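Local atomic coordinates of xylose isomerase-like TIM barrel (Anabaena variabilis ATCC 29413, PDB entry 2QW5), a protein that probably acts as a zinc-dependent sugar or sugar-phosphate isomerase or epimerase, and binds zinc and D-xylose inside a TIM barrel. Residues I13-F18 against A35-L40; Q41-S46 against I317-I322. One frame throughout, in Å; residues are numbered along the deposited sequence.

Both contacts lie where the start and the end of an eight-stranded TIM barrel meet, and share helix 27-42, the first helix of its outer layer. Interaction 1 seats that helix on the C-terminal end of strand 11-14 and the loop after it; interaction 2 packs the end of the helix and its exit turn against helix 314-332, which closes the ring. Their centres lie about 9 Å apart, and they touch at several points, among them Leu-40 CD2 to Ala-318 CB and Ile-13 CB to Tyr-45 CE1, each 3.5 Å. The metal site is further in: the side chain of Ile-13 is about 12 Å from the bound zinc, that of Phe-15 about 11 Å from D-xylose.

Interaction 1: residues I13-F18 against A35-L40; sequences ISFFMF and AHIKKL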
loop_
_atom_site.group_PDB
_atom_site.type_symbol
_atom_site.label_atom_id
_atom_site.label_comp_id
_atom_site.label_asym_id
_atom_site.label_seq_id
_atom_site.Cartn_x
_atom_site.Cartn_y
_atom_site.Cartn_z
ATOM N N ILE A 13 -9.847 -16.904 -29.112
ATOM C CA ILE A 13 -8.802 -16.106 -28.442
ATOM C C ILE A 13 -9.421 -15.019 -27.580
ATOM O O ILE A 13 -10.421 -14.414 -27.953
ATOM C CB ILE A 13 -7.788 -15.544 -29.441
ATOM C CG1 ILE A 13 -6.622 -14.877 -28.695
ATOM C CG2 ILE A 13 -8.493 -14.642 -30.477
ATOM C CD1 ILE A 13 -5.381 -14.597 -29.578
ATOM N N SER A 14 -8.827 -14.785 -26.402
ATOM C CA SER A 14 -9.284 -13.741 -25.504
ATOM C C SER A 14 -8.903 -12.321 -25.962
ATOM O O SER A 14 -7.777 -12.083 -26.356
ATOM C CB SER A 14 -8.653 -13.913 -24.132
ATOM O OG SER A 14 -9.057 -12.862 -23.285
ATOM N N PHE A 15 -9.841 -11.379 -25.791
ATOM C CA PHE A 15 -9.573 -9.939 -26.010
ATOM C C PHE A 15 -8.642 -9.326 -24.950
ATOM O O PHE A 15 -8.311 -8.166 -25.082
ATOM C CB PHE A 15 -10.853 -9.096 -26.246
ATOM C CG PHE A 15 -11.039 -8.717 -27.682
ATOM C CD1 PHE A 15 -11.102 -9.712 -28.664
ATOM C CD2 PHE A 15 -11.107 -7.368 -28.065
ATOM C CE1 PHE A 15 -11.240 -9.383 -30.010
ATOM C CE2 PHE A 15 -11.231 -7.017 -29.431
ATOM C CZ PHE A 15 -11.322 -8.033 -30.396
ATOM N N PHE A 16 -8.230 -10.090 -23.911
ATOM C CA PHE A 16 -7.134 -9.634 -23.000
ATOM C C PHE A 16 -5.769 -9.383 -23.694
ATOM O O PHE A 16 -4.833 -8.883 -23.058
ATOM C CB PHE A 16 -6.951 -10.607 -21.844
ATOM C CG PHE A 16 -8.107 -10.649 -20.880
ATOM C CD1 PHE A 16 -8.879 -9.516 -20.587
ATOM C CD2 PHE A 16 -8.372 -11.814 -20.179
ATOM C CE1 PHE A 16 -9.864 -9.543 -19.626
ATOM C CE2 PHE A 16 -9.399 -11.838 -19.236
ATOM C CZ PHE A 16 -10.128 -10.696 -18.949
HETATM N N MSE A 17 -5.631 -9.794 -24.965
HETATM C CA MSE A 17 -4.492 -9.434 -25.795
HETATM C C MSE A 17 -4.522 -7.904 -26.024
HETATM O O MSE A 17 -3.475 -7.307 -26.285
HETATM C CB MSE A 17 -4.560 -10.140 -27.143
HETATM C CG MSE A 17 -3.381 -9.850 -28.135
HETATM SE SE MSE A 17 -1.718 -10.413 -27.372
HETATM C CE MSE A 17 -1.743 -12.189 -27.989
ATOM N N PHE A 18 -5.717 -7.288 -25.954
ATOM C CA PHE A 18 -5.912 -5.864 -26.250
ATOM C C PHE A 18 -6.503 -4.986 -25.159
ATOM O O PHE A 18 -6.141 -3.805 -25.055
ATOM C CB PHE A 18 -6.869 -5.731 -27.465
ATOM C CG PHE A 18 -6.542 -6.635 -28.602
ATOM C CD1 PHE A 18 -5.417 -6.424 -29.371
ATOM C CD2 PHE A 18 -7.365 -7.701 -28.928
ATOM C CE1 PHE A 18 -5.099 -7.280 -30.436
ATOM C CE2 PHE A 18 -7.054 -8.561 -29.981
ATOM C CZ PHE A 18 -5.922 -8.339 -30.752
ATOM N N ALA A 35 -11.715 -4.882 -36.814
ATOM C CA ALA A 35 -10.432 -5.059 -37.519
ATOM C C ALA A 35 -9.538 -6.111 -36.848
ATOM O O ALA A 35 -8.882 -6.875 -37.538
ATOM C CB ALA A 35 -9.692 -3.723 -37.669
ATOM N N HIS A 36 -9.542 -6.177 -35.506
ATOM C CA HIS A 36 -8.793 -7.225 -34.778
ATOM C C HIS A 36 -9.372 -8.598 -35.081
ATOM O O HIS A 36 -8.637 -9.525 -35.406
ATOM C CB HIS A 36 -8.837 -7.041 -33.245
ATOM C CG HIS A 36 -8.018 -5.892 -32.725
ATOM N ND1 HIS A 36 -6.831 -5.500 -33.302
ATOM C CD2 HIS A 36 -8.167 -5.127 -31.621
ATOM C CE1 HIS A 36 -6.329 -4.484 -32.620
ATOM N NE2 HIS A 36 -7.110 -4.254 -31.582
ATOM N N ILE A 37 -10.696 -8.715 -34.978
ATOM C CA ILE A 37 -11.401 -9.986 -35.239
ATOM C C ILE A 37 -11.121 -10.500 -36.654
ATOM O O ILE A 37 -10.833 -11.674 -36.816
ATOM C CB ILE A 37 -12.926 -9.874 -35.025
ATOM C CG1 ILE A 37 -13.265 -9.737 -33.537
ATOM C CG2 ILE A 37 -13.664 -11.115 -35.593
ATOM C CD1 ILE A 37 -14.716 -9.460 -33.243
ATOM N N LYS A 38 -11.184 -9.617 -37.655
ATOM C CA LYS A 38 -10.924 -10.027 -39.041
ATOM C C LYS A 38 -9.493 -10.506 -39.274
ATOM O O LYS A 38 -9.272 -11.486 -40.011
ATOM C CB LYS A 38 -11.301 -8.917 -40.031
ATOM C CG LYS A 38 -12.803 -8.750 -40.137
ATOM C CD LYS A 38 -13.240 -7.748 -41.172
ATOM C CE LYS A 38 -14.759 -7.868 -41.352
ATOM N NZ LYS A 38 -15.370 -6.931 -42.349
ATOM N N LYS A 39 -8.532 -9.848 -38.626
ATOM C CA LYS A 39 -7.131 -10.247 -38.711
ATOM C C LYS A 39 -6.965 -11.602 -38.060
ATOM O O LYS A 39 -6.340 -12.500 -38.607
ATOM C CB LYS A 39 -6.239 -9.219 -38.013
ATOM C CG LYS A 39 -4.699 -9.424 -38.253
ATOM C CD LYS A 39 -4.259 -9.119 -39.707
ATOM C CE LYS A 39 -2.758 -8.716 -39.882
ATOM N NZ LYS A 39 -1.715 -9.761 -39.589
ATOM N N LEU A 40 -7.557 -11.749 -36.877
ATOM C CA LEU A 40 -7.424 -12.985 -36.117
ATOM C C LEU A 40 -8.061 -14.168 -36.824
ATOM O O LEU A 40 -7.501 -15.253 -36.821
ATOM C CB LEU A 40 -7.975 -12.787 -34.690
ATOM C CG LEU A 40 -7.080 -11.843 -33.842
ATOM C CD1 LEU A 40 -7.781 -11.318 -32.619
ATOM C CD2 LEU A 40 -5.779 -12.510 -33.432
#
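Ring stacking dominates the meeting of strand 11-14 and its following turn with helix 27-42, the first strand and helix of the barrel's opening beta-alpha-beta unit. The Phe-18 and His-36 rings lie face to face, planes only 6° apart and centroids 3.8 Å from each other. His-36 CG, anti to its carbonyl carbon (chi1 -72°), sends the imidazole off the helix toward Phe-18, and the side chains meet tip to tip, with His-36 CD2 over the centre of the phenyl ring. The other face of Phe-18 takes CG of Met-17, present as selenomethionine. Phe-18 CD2 in turn sits over the centre of one face of the Phe-15 ring, so Phe-18 joins two aromatic neighbours.

Apolar contacts fill in around this stack. Leu-40 brings CD1 to the edge of Phe-18, 3.9 Å from CE2, and the same methyl meets Ile-13 CG2 at 4.0 Å, the two side chains crossing at about a right angle. Phe-15 reaches the helix with CZ, 3.9 Å from His-36 CB and 4.1 Å from Ile-37 CG1.

Polar bonds serve each segment separately. Ser-14 OG accepts a nearly straight bond, 3.0 Å and 165°, from Phe-16 N: an ST turn that shapes the chain as it leaves the strand. His-36 ND1 pairs with Tyr-315 OH of helix 314-332, which should help fix the rotation of the imidazole.

With no hydrogen bond across it, the interface depends on shape and dispersion; histidine suits its place because a flat ring can stack on phenylalanine while its nitrogen ties the helix to a third element.

Interaction 2: residues Q41-S46 against I317-I322; sequences QRFGYS and IADEAI
A Schellman motif ends helix 27-42, and the turn that follows it packs against helix 314-332, bringing the first and last helices of the TIM barrel's outer layer together ahead of strand 47-51. Gly-44 has left helical geometry with a phi of 113°, while its N still bonds back to Gln-41 O. Glycine fits twice over: a CB at this phi would jam against the preceding carbonyl oxygen, and it would also crowd Ile-322 CD1, which lies 3.5 Å from Gly-44 C.

Two aromatic rings flank the turn, and each receives an aliphatic group over one face. Above the centre of the Phe-43 ring stands Asp-319 CB, 3.8 Å from the centroid in a CH-pi contact. CG of Asp-319 is anti to its backbone N (chi1 -167°), which lays the carboxylate against the ring with the planes 22° apart. Over the Tyr-45 ring stands Ile-322 CD1, a second CH-pi contact, 3.9 Å from the centroid and almost on the ring normal. The extended isoleucine chain, with CG1 anti to the backbone N, carries that methyl there, while CB of the same residue packs 3.6 Å from Tyr-45 CZ. Tyrosine suits this buried place because its ring fills space beside Ile-13 and Leu-40 while its hydroxyl can still reach a backbone oxygen.

Tyr-45 OH donates to Ala-318 O over 2.6 Å, approaching in the carbonyl plane on a lone pair. That oxygen also accepts the helical bond from Ile-322 N, so two donors grip it. Nearer solvent, a single water bridges the segments, donating to Phe-43 O at 2.8 Å and to Asp-319 OD1.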
loop_
_atom_site.group_PDB
_atom_site.type_symbol
_atom_site.label_atom_id
_atom_site.label_comp_id
_atom_site.label_asym_id
_atom_site.label_seq_id
_atom_site.Cartn_x
_atom_site.Cartn_y
_atom_site.Cartn_z
ATOM N N GLN A 41 -9.223 -13.939 -37.443
ATOM C CA GLN A 41 -9.912 -14.976 -38.242
ATOM C C GLN A 41 -9.025 -15.563 -39.319
ATOM O O GLN A 41 -9.134 -16.759 -39.580
ATOM C CB GLN A 41 -11.158 -14.433 -38.929
ATOM C CG GLN A 41 -12.345 -14.305 -38.077
ATOM C CD GLN A 41 -13.565 -13.969 -38.919
ATOM O OE1 GLN A 41 -13.590 -12.955 -39.650
ATOM N NE2 GLN A 41 -14.552 -14.832 -38.864
ATOM N N ARG A 42 -8.170 -14.730 -39.934
ATOM C CA ARG A 42 -7.242 -15.215 -40.969
ATOM C C ARG A 42 -6.261 -16.256 -40.419
ATOM O O ARG A 42 -5.858 -17.147 -41.150
ATOM C CB ARG A 42 -6.513 -14.070 -41.697
ATOM C CG ARG A 42 -7.442 -13.176 -42.509
ATOM C CD ARG A 42 -6.676 -12.331 -43.520
ATOM N NE ARG A 42 -7.554 -11.476 -44.329
ATOM C CZ ARG A 42 -8.294 -11.863 -45.379
ATOM N NH1 ARG A 42 -8.343 -13.141 -45.788
ATOM N NH2 ARG A 42 -9.032 -10.956 -46.022
ATOM N N PHE A 43 -5.913 -16.170 -39.128
ATOM C CA PHE A 43 -5.056 -17.170 -38.478
ATOM C C PHE A 43 -5.798 -18.454 -38.110
ATOM O O PHE A 43 -5.164 -19.430 -37.710
ATOM C CB PHE A 43 -4.418 -16.628 -37.177
ATOM C CG PHE A 43 -3.674 -15.334 -37.337
ATOM C CD1 PHE A 43 -2.925 -15.052 -38.490
ATOM C CD2 PHE A 43 -3.655 -14.416 -36.293
ATOM C CE1 PHE A 43 -2.223 -13.845 -38.622
ATOM C CE2 PHE A 43 -2.955 -13.197 -36.404
ATOM C CZ PHE A 43 -2.236 -12.911 -37.590
ATOM N N GLY A 44 -7.129 -18.429 -38.191
ATOM C CA GLY A 44 -7.980 -19.583 -37.937
ATOM C C GLY A 44 -8.877 -19.514 -36.722
ATOM O O GLY A 44 -9.565 -20.475 -36.431
ATOM N N TYR A 45 -8.877 -18.395 -36.011
ATOM C CA TYR A 45 -9.731 -18.236 -34.822
ATOM C C TYR A 45 -11.169 -18.110 -35.284
ATOM O O TYR A 45 -11.442 -17.384 -36.242
ATOM C CB TYR A 45 -9.307 -17.014 -33.985
ATOM C CG TYR A 45 -7.981 -17.203 -33.270
ATOM C CD1 TYR A 45 -7.909 -18.010 -32.129
ATOM C CD2 TYR A 45 -6.800 -16.554 -33.705
ATOM C CE1 TYR A 45 -6.714 -18.209 -31.468
ATOM C CE2 TYR A 45 -5.594 -16.721 -33.034
ATOM C CZ TYR A 45 -5.560 -17.536 -31.893
ATOM O OH TYR A 45 -4.372 -17.752 -31.225
ATOM N N SER A 46 -12.056 -18.860 -34.629
ATOM C CA SER A 46 -13.494 -18.899 -34.923
ATOM C C SER A 46 -14.387 -18.252 -33.844
ATOM O O SER A 46 -15.618 -18.122 -34.021
ATOM C CB SER A 46 -13.908 -20.332 -35.161
ATOM O OG SER A 46 -13.753 -21.060 -33.983
ATOM N N ILE A 317 2.158 -13.109 -31.866
ATOM C CA ILE A 317 1.924 -14.012 -30.729
ATOM C C ILE A 317 0.623 -14.824 -30.915
ATOM O O ILE A 317 0.625 -16.037 -30.674
ATOM C CB ILE A 317 1.973 -13.245 -29.386
ATOM C CG1 ILE A 317 3.380 -12.645 -29.161
ATOM C CG2 ILE A 317 1.606 -14.132 -28.175
ATOM C CD1 ILE A 317 4.541 -13.641 -29.163
ATOM N N ALA A 318 -0.444 -14.154 -31.358
ATOM C CA ALA A 318 -1.760 -14.802 -31.606
ATOM C C ALA A 318 -1.655 -15.938 -32.629
ATOM O O ALA A 318 -2.198 -17.034 -32.433
ATOM C CB ALA A 318 -2.798 -13.763 -32.069
ATOM N N ASP A 319 -0.915 -15.680 -33.702
ATOM C CA ASP A 319 -0.728 -16.663 -34.759
ATOM C C ASP A 319 0.073 -17.866 -34.266
ATOM O O ASP A 319 -0.303 -19.010 -34.526
ATOM C CB ASP A 319 -0.054 -16.021 -35.976
ATOM C CG ASP A 319 -0.103 -16.900 -37.215
ATOM O OD1 ASP A 319 -1.053 -17.706 -37.373
ATOM O OD2 ASP A 319 0.805 -16.734 -38.052
ATOM N N GLU A 320 1.176 -17.614 -33.553
ATOM C CA GLU A 320 1.990 -18.713 -33.005
ATOM C C GLU A 320 1.201 -19.518 -31.987
ATOM O O GLU A 320 1.422 -20.723 -31.866
ATOM C CB GLU A 320 3.256 -18.188 -32.311
ATOM C CG GLU A 320 4.258 -17.514 -33.226
ATOM C CD GLU A 320 4.953 -18.464 -34.210
ATOM O OE1 GLU A 320 5.199 -19.648 -33.883
ATOM O OE2 GLU A 320 5.269 -18.008 -35.331
ATOM N N ALA A 321 0.314 -18.840 -31.259
ATOM C CA ALA A 321 -0.531 -19.494 -30.208
ATOM C C ALA A 321 -1.493 -20.567 -30.820
ATOM O O ALA A 321 -1.596 -21.696 -30.317
ATOM C CB ALA A 321 -1.315 -18.412 -29.423
ATOM N N ILE A 322 -2.185 -20.197 -31.903
ATOM C CA ILE A 322 -3.108 -21.124 -32.574
ATOM C C ILE A 322 -2.308 -22.246 -33.246
ATOM O O ILE A 322 -2.750 -23.374 -33.206
ATOM C CB ILE A 322 -4.111 -20.428 -33.542
ATOM C CG1 ILE A 322 -5.155 -21.420 -34.090
ATOM C CG2 ILE A 322 -3.381 -19.669 -34.684
ATOM C CD1 ILE A 322 -6.485 -20.738 -34.540
HETATM O O HOH W 1 -2.450 -19.904 -38.056
#